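Local coordinates for methyltransferase (Pectobacterium atrosepticum SCRI1043, PDB 2P7I), which probably transfers methyl groups from S-adenosylmethionine to a substrate not yet identified, as a member of the Rossmann-like methyltransferase family, at residues T89-R94 with Q99-Y104; A121-I126 with L137-P142. One frame throughout, in Å; residues are numbered along the deposited sequence.

Contact 1. Residues T89-R94 with Q99-Y104; sequences TYIHSR and QLPRRY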
loop_
_atom_site.group_PDB
_atom_site.type_symbol
_atom_site.label_atom_id
_atom_site.label_comp_id
_atom_site.label_asym_id
_atom_site.label_seq_id
_atom_site.Cartn_x
_atom_site.Cartn_y
_atom_site.Cartn_z
ATOM N N THR B 89 -38.027 12.788 -11.432
ATOM C CA THR B 89 -38.524 12.361 -12.713
ATOM C C THR B 89 -38.136 10.907 -12.890
ATOM O O THR B 89 -36.954 10.576 -12.857
ATOM C CB THR B 89 -37.918 13.189 -13.834
ATOM O OG1 THR B 89 -38.252 14.576 -13.628
ATOM C CG2 THR B 89 -38.437 12.726 -15.165
ATOM N N TYR B 90 -39.121 10.038 -13.075
ATOM C CA TYR B 90 -38.865 8.614 -13.249
ATOM C C TYR B 90 -38.861 8.264 -14.730
ATOM O O TYR B 90 -39.715 8.724 -15.461
ATOM C CB TYR B 90 -39.929 7.794 -12.532
ATOM C CG TYR B 90 -39.927 8.008 -11.044
ATOM C CD1 TYR B 90 -39.111 7.254 -10.225
ATOM C CD2 TYR B 90 -40.738 8.971 -10.458
ATOM C CE1 TYR B 90 -39.106 7.444 -8.859
ATOM C CE2 TYR B 90 -40.740 9.169 -9.086
ATOM C CZ TYR B 90 -39.918 8.401 -8.298
ATOM O OH TYR B 90 -39.891 8.590 -6.935
ATOM N N ILE B 91 -37.878 7.478 -15.168
ATOM C CA ILE B 91 -37.789 7.024 -16.553
ATOM C C ILE B 91 -37.620 5.513 -16.519
ATOM O O ILE B 91 -36.621 4.987 -16.044
ATOM C CB ILE B 91 -36.634 7.714 -17.293
ATOM C CG1 ILE B 91 -36.998 9.185 -17.523
ATOM C CG2 ILE B 91 -36.374 7.054 -18.612
ATOM C CD1 ILE B 91 -35.863 10.008 -17.799
ATOM N N HIS B 92 -38.642 4.808 -16.968
ATOM C CA HIS B 92 -38.623 3.366 -16.943
ATOM C C HIS B 92 -38.047 2.941 -18.279
ATOM O O HIS B 92 -38.732 2.995 -19.294
ATOM C CB HIS B 92 -40.047 2.826 -16.745
ATOM C CG HIS B 92 -40.142 1.337 -16.833
ATOM N ND1 HIS B 92 -41.259 0.693 -17.324
ATOM C CD2 HIS B 92 -39.258 0.366 -16.510
ATOM C CE1 HIS B 92 -41.057 -0.613 -17.291
ATOM N NE2 HIS B 92 -39.846 -0.837 -16.810
ATOM N N SER B 93 -36.771 2.570 -18.298
ATOM C CA SER B 93 -36.114 2.205 -19.539
ATOM C C SER B 93 -34.859 1.444 -19.240
ATOM O O SER B 93 -34.303 1.578 -18.154
ATOM C CB SER B 93 -35.736 3.464 -20.321
ATOM O OG SER B 93 -35.120 3.131 -21.561
ATOM N N ARG B 94 -34.400 0.662 -20.215
ATOM C CA ARG B 94 -33.035 0.170 -20.212
ATOM C C ARG B 94 -32.152 1.301 -20.710
ATOM O O ARG B 94 -32.588 2.153 -21.487
ATOM C CB ARG B 94 -32.881 -1.037 -21.124
ATOM C CG ARG B 94 -33.806 -2.186 -20.763
ATOM C CD ARG B 94 -33.534 -3.360 -21.659
ATOM N NE ARG B 94 -32.116 -3.702 -21.607
ATOM C CZ ARG B 94 -31.563 -4.641 -20.830
ATOM N NH1 ARG B 94 -32.305 -5.407 -20.025
ATOM N NH2 ARG B 94 -30.245 -4.843 -20.883
ATOM N N GLN B 99 -34.171 7.806 -23.688
ATOM C CA GLN B 99 -34.147 9.091 -24.351
ATOM C C GLN B 99 -34.405 10.119 -23.272
ATOM O O GLN B 99 -35.515 10.226 -22.774
ATOM C CB GLN B 99 -35.246 9.146 -25.408
ATOM C CG GLN B 99 -35.092 8.099 -26.497
ATOM C CD GLN B 99 -34.144 8.545 -27.601
ATOM O OE1 GLN B 99 -34.559 9.246 -28.532
ATOM N NE2 GLN B 99 -32.870 8.135 -27.512
ATOM N N LEU B 100 -33.381 10.868 -22.891
ATOM C CA LEU B 100 -33.531 11.801 -21.790
ATOM C C LEU B 100 -33.785 13.194 -22.332
ATOM O O LEU B 100 -33.244 13.567 -23.366
ATOM C CB LEU B 100 -32.292 11.780 -20.884
ATOM C CG LEU B 100 -31.990 10.380 -20.347
ATOM C CD1 LEU B 100 -30.840 10.414 -19.324
ATOM C CD2 LEU B 100 -33.247 9.760 -19.774
ATOM N N PRO B 101 -34.585 13.980 -21.618
ATOM C CA PRO B 101 -35.001 15.284 -22.112
ATOM C C PRO B 101 -33.950 16.366 -22.045
ATOM O O PRO B 101 -34.140 17.428 -22.610
ATOM C CB PRO B 101 -36.157 15.647 -21.179
ATOM C CG PRO B 101 -35.857 14.949 -19.910
ATOM C CD PRO B 101 -35.189 13.660 -20.311
ATOM N N ARG B 102 -32.838 16.083 -21.390
ATOM C CA ARG B 102 -31.967 17.119 -20.880
ATOM C C ARG B 102 -30.562 16.534 -20.714
ATOM O O ARG B 102 -30.381 15.335 -20.857
ATOM C CB ARG B 102 -32.534 17.514 -19.520
ATOM C CG ARG B 102 -32.221 18.910 -19.046
ATOM C CD ARG B 102 -33.367 19.449 -18.161
ATOM N NE ARG B 102 -33.872 18.445 -17.204
ATOM C CZ ARG B 102 -33.816 18.541 -15.868
ATOM N NH1 ARG B 102 -33.298 19.609 -15.270
ATOM N NH2 ARG B 102 -34.302 17.559 -15.116
ATOM N N ARG B 103 -29.583 17.391 -20.440
ATOM C CA ARG B 103 -28.292 16.965 -19.941
ATOM C C ARG B 103 -28.199 17.287 -18.443
ATOM O O ARG B 103 -28.985 18.082 -17.916
ATOM C CB ARG B 103 -27.162 17.625 -20.717
ATOM C CG ARG B 103 -27.001 17.065 -22.123
ATOM C CD ARG B 103 -25.815 17.666 -22.816
ATOM N NE ARG B 103 -25.248 16.748 -23.823
ATOM C CZ ARG B 103 -25.634 16.682 -25.099
ATOM N NH1 ARG B 103 -26.610 17.450 -25.565
ATOM N NH2 ARG B 103 -25.063 15.822 -25.921
ATOM N N TYR B 104 -27.233 16.660 -17.763
ATOM C CA TYR B 104 -27.202 16.644 -16.305
ATOM C C TYR B 104 -25.856 17.073 -15.727
ATOM O O TYR B 104 -24.765 16.726 -16.247
ATOM C CB TYR B 104 -27.606 15.264 -15.791
ATOM C CG TYR B 104 -28.966 14.888 -16.322
ATOM C CD1 TYR B 104 -29.093 14.315 -17.578
ATOM C CD2 TYR B 104 -30.132 15.189 -15.615
ATOM C CE1 TYR B 104 -30.336 13.988 -18.090
ATOM C CE2 TYR B 104 -31.392 14.879 -16.131
ATOM C CZ TYR B 104 -31.473 14.270 -17.379
ATOM O OH TYR B 104 -32.695 13.949 -17.948
#
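Ile91 and Leu100 meet through one methyl group each, CD1 of the isoleucine lying 3.3 Å from CD2 of the leucine. The two chains come together at a slant, and theirs is the one carbon pair across the segments closer than methyl carbons normally sit. Ile91 reaches it from the strand because CG1 stands beside the backbone N (chi1 -71°) and the chain then extends to carry CD1 forward; although the CB of Leu100 does not point at 89-94, its CD2 branch turns back toward Ile91. Branched aliphatic chains give each residue a methyl to offer between strand and loop, and beta-branched Ile91 suits a strand. Around this single tight point the contact is loose and superficial: Ile91 and Leu100 are only partly buried, and exposed Pro101 brings just its ring carbon CD to Ile91 CD1, at 4.5 Å. The Ser93 hydroxyl bonds to Arg94 O within its own segment, the donor tilted 26° from the carbonyl plane, and does not join the two segments. Arg102 turns its guanidinium to Asp66 in a salt bridge. The contact packs a loop against edge strand 88-92; in the 3-2-1-4-5-7-6 order of a Rossmann-like methyltransferase sheet, that loop leads past strands 67-71 and 46-49 to strand 104-110. Thr89 and Ile91 bond through their backbones to strand 67-71, whose Thr68 also touches Ile91, and Leu100 leans on Trp130 of helix 119-130.

Contact 2. Residues A121-I126 with L137-P142; sequences ALLKRI and LFLVCP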
loop_
_atom_site.group_PDB
_atom_site.type_symbol
_atom_site.label_atom_id
_atom_site.label_comp_id
_atom_site.label_asym_id
_atom_site.label_seq_id
_atom_site.Cartn_x
_atom_site.Cartn_y
_atom_site.Cartn_z
ATOM N N ALA B 121 -19.899 1.077 -23.654
ATOM C CA ALA B 121 -20.960 1.698 -24.428
ATOM C C ALA B 121 -21.882 2.559 -23.534
ATOM O O ALA B 121 -22.404 3.594 -24.000
ATOM C CB ALA B 121 -21.773 0.633 -25.244
ATOM N N LEU B 122 -22.086 2.146 -22.280
ATOM C CA LEU B 122 -22.870 2.916 -21.320
ATOM C C LEU B 122 -22.139 4.170 -20.892
ATOM O O LEU B 122 -22.721 5.257 -20.882
ATOM C CB LEU B 122 -23.242 2.055 -20.091
ATOM C CG LEU B 122 -23.965 2.773 -18.922
ATOM C CD1 LEU B 122 -25.288 3.446 -19.352
ATOM C CD2 LEU B 122 -24.265 1.842 -17.713
ATOM N N LEU B 123 -20.852 4.039 -20.599
ATOM C CA LEU B 123 -20.060 5.177 -20.167
ATOM C C LEU B 123 -19.953 6.195 -21.314
ATOM O O LEU B 123 -19.860 7.394 -21.091
ATOM C CB LEU B 123 -18.683 4.716 -19.684
ATOM C CG LEU B 123 -18.683 3.857 -18.423
ATOM C CD1 LEU B 123 -17.275 3.305 -18.200
ATOM C CD2 LEU B 123 -19.205 4.640 -17.230
ATOM N N LYS B 124 -19.965 5.697 -22.543
ATOM C CA LYS B 124 -19.899 6.541 -23.735
ATOM C C LYS B 124 -21.201 7.349 -23.918
ATOM O O LYS B 124 -21.162 8.521 -24.255
ATOM C CB LYS B 124 -19.547 5.702 -24.965
ATOM C CG LYS B 124 -19.370 6.517 -26.215
ATOM C CD LYS B 124 -19.022 5.704 -27.484
ATOM C CE LYS B 124 -18.718 6.610 -28.650
ATOM N NZ LYS B 124 -18.430 5.774 -29.850
ATOM N N ARG B 125 -22.354 6.738 -23.677
ATOM C CA ARG B 125 -23.600 7.492 -23.676
ATOM C C ARG B 125 -23.555 8.575 -22.617
ATOM O O ARG B 125 -23.969 9.717 -22.839
ATOM C CB ARG B 125 -24.789 6.601 -23.374
ATOM C CG ARG B 125 -25.204 5.674 -24.462
ATOM C CD ARG B 125 -26.724 5.456 -24.421
ATOM N NE ARG B 125 -27.409 6.639 -24.932
ATOM C CZ ARG B 125 -28.727 6.755 -25.040
ATOM N NH1 ARG B 125 -29.526 5.765 -24.670
ATOM N NH2 ARG B 125 -29.253 7.877 -25.505
ATOM N N ILE B 126 -23.020 8.231 -21.454
ATOM C CA ILE B 126 -22.942 9.192 -20.383
ATOM C C ILE B 126 -22.077 10.368 -20.846
ATOM O O ILE B 126 -22.448 11.528 -20.656
ATOM C CB ILE B 126 -22.370 8.582 -19.111
ATOM C CG1 ILE B 126 -23.353 7.596 -18.497
ATOM C CG2 ILE B 126 -22.020 9.657 -18.108
ATOM C CD1 ILE B 126 -22.712 6.799 -17.289
ATOM N N LEU B 137 -19.591 12.779 -13.495
ATOM C CA LEU B 137 -20.009 11.432 -13.287
ATOM C C LEU B 137 -19.357 10.909 -12.029
ATOM O O LEU B 137 -18.118 11.091 -11.829
ATOM C CB LEU B 137 -19.622 10.553 -14.493
ATOM C CG LEU B 137 -19.816 9.038 -14.286
ATOM C CD1 LEU B 137 -21.347 8.612 -14.132
ATOM C CD2 LEU B 137 -19.084 8.260 -15.373
ATOM N N PHE B 138 -20.220 10.334 -11.180
ATOM C CA PHE B 138 -19.842 9.662 -9.948
ATOM C C PHE B 138 -19.943 8.176 -10.167
ATOM O O PHE B 138 -21.023 7.566 -10.015
ATOM C CB PHE B 138 -20.732 10.121 -8.819
ATOM C CG PHE B 138 -20.611 11.583 -8.541
ATOM C CD1 PHE B 138 -21.241 12.511 -9.369
ATOM C CD2 PHE B 138 -19.871 12.036 -7.449
ATOM C CE1 PHE B 138 -21.098 13.876 -9.149
ATOM C CE2 PHE B 138 -19.740 13.387 -7.192
ATOM C CZ PHE B 138 -20.335 14.322 -8.054
ATOM N N LEU B 139 -18.799 7.589 -10.479
ATOM C CA LEU B 139 -18.694 6.196 -10.888
ATOM C C LEU B 139 -18.134 5.324 -9.773
ATOM O O LEU B 139 -16.993 5.448 -9.407
ATOM C CB LEU B 139 -17.787 6.065 -12.142
ATOM C CG LEU B 139 -17.533 4.661 -12.677
ATOM C CD1 LEU B 139 -18.868 3.982 -13.096
ATOM C CD2 LEU B 139 -16.586 4.739 -13.903
ATOM N N VAL B 140 -18.964 4.441 -9.238
ATOM C CA VAL B 140 -18.544 3.645 -8.060
ATOM C C VAL B 140 -18.866 2.186 -8.313
ATOM O O VAL B 140 -19.953 1.873 -8.681
ATOM C CB VAL B 140 -19.187 4.126 -6.737
ATOM C CG1 VAL B 140 -18.739 3.261 -5.566
ATOM C CG2 VAL B 140 -18.847 5.590 -6.458
ATOM N N CYS B 141 -17.892 1.302 -8.070
ATOM C CA CYS B 141 -18.086 -0.128 -8.187
ATOM C C CYS B 141 -17.452 -0.868 -7.010
ATOM O O CYS B 141 -16.488 -0.374 -6.399
ATOM C CB CYS B 141 -17.403 -0.622 -9.459
ATOM S SG CYS B 141 -18.181 -0.065 -10.991
ATOM N N PRO B 142 -17.930 -2.083 -6.730
ATOM C CA PRO B 142 -17.274 -2.943 -5.755
ATOM C C PRO B 142 -15.839 -3.252 -6.200
ATOM O O PRO B 142 -15.569 -3.445 -7.369
ATOM C CB PRO B 142 -18.156 -4.204 -5.735
ATOM C CG PRO B 142 -19.260 -3.933 -6.438
ATOM C CD PRO B 142 -19.105 -2.731 -7.293
#
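Leu137 and Leu139 each hold CG opposite the backbone N (chi1 170° and 178°), which raises their methyl branches off the strand toward the helix, whereas Leu123 CG and Ile126 CG1 each lie beside their own backbone N, anti to the carbonyl carbon, and their chains extend toward the sheet. Leu137 sits between the two helix residues: its CD1 lies 3.9 Å from Ile126 CD1 and 4.2 Å from Ile126 CG2, and its CD2 is 4.1 Å from Leu123 CD2. That same Leu123 methyl also reaches Leu139 CD1 at 4.2 Å, so one branch of Leu123 spans two strand residues that lie two positions apart and face the same way. In all three pairs the side chains cross at about a right angle, and their branched ends meet methyl to methyl. The segment axes approach to 11.3 Å and run nearly antiparallel, at 161°. Strands 104-110 and 135-142 are parallel neighbours joined through helix 119-130, a beta-alpha-beta crossover with short strand 131-132 intervening. Ile107 of strand 104-110 touches both Ile126 and Leu137. On the reverse face of strand 135-142, Phe138 meets Phe37 and Phe41, while Val140 packs against Met33 and Phe37 of helix 24-37. Only aliphatic carbons join the two segments and all four residues are buried, so cohesion here probably comes from dispersion and burial from water, without a directional bond between them.

Overall arrangement
Read from the N terminus, strand 88-92 first runs out along the edge of the sheet, and contact 1 brings 99-104, the end of the loop after strand 88-92, back against that strand as strand 104-110 begins. Helix 119-130 then follows, and contact 2 closes a longer connection, made of the helix end and a short strand, by laying that helix on strand 135-142. The two contacts come in series, neither nested nor crossed, with centres about 15 Å apart. Contact 1 lies at the surface, contact 2 deeper in the fold. Gln99 merely packs near Arg125; helix 119-130 is tied to the edge-strand loop by Arg125 NH1 bonding to Ala98 O and by Leu100 touching Trp130.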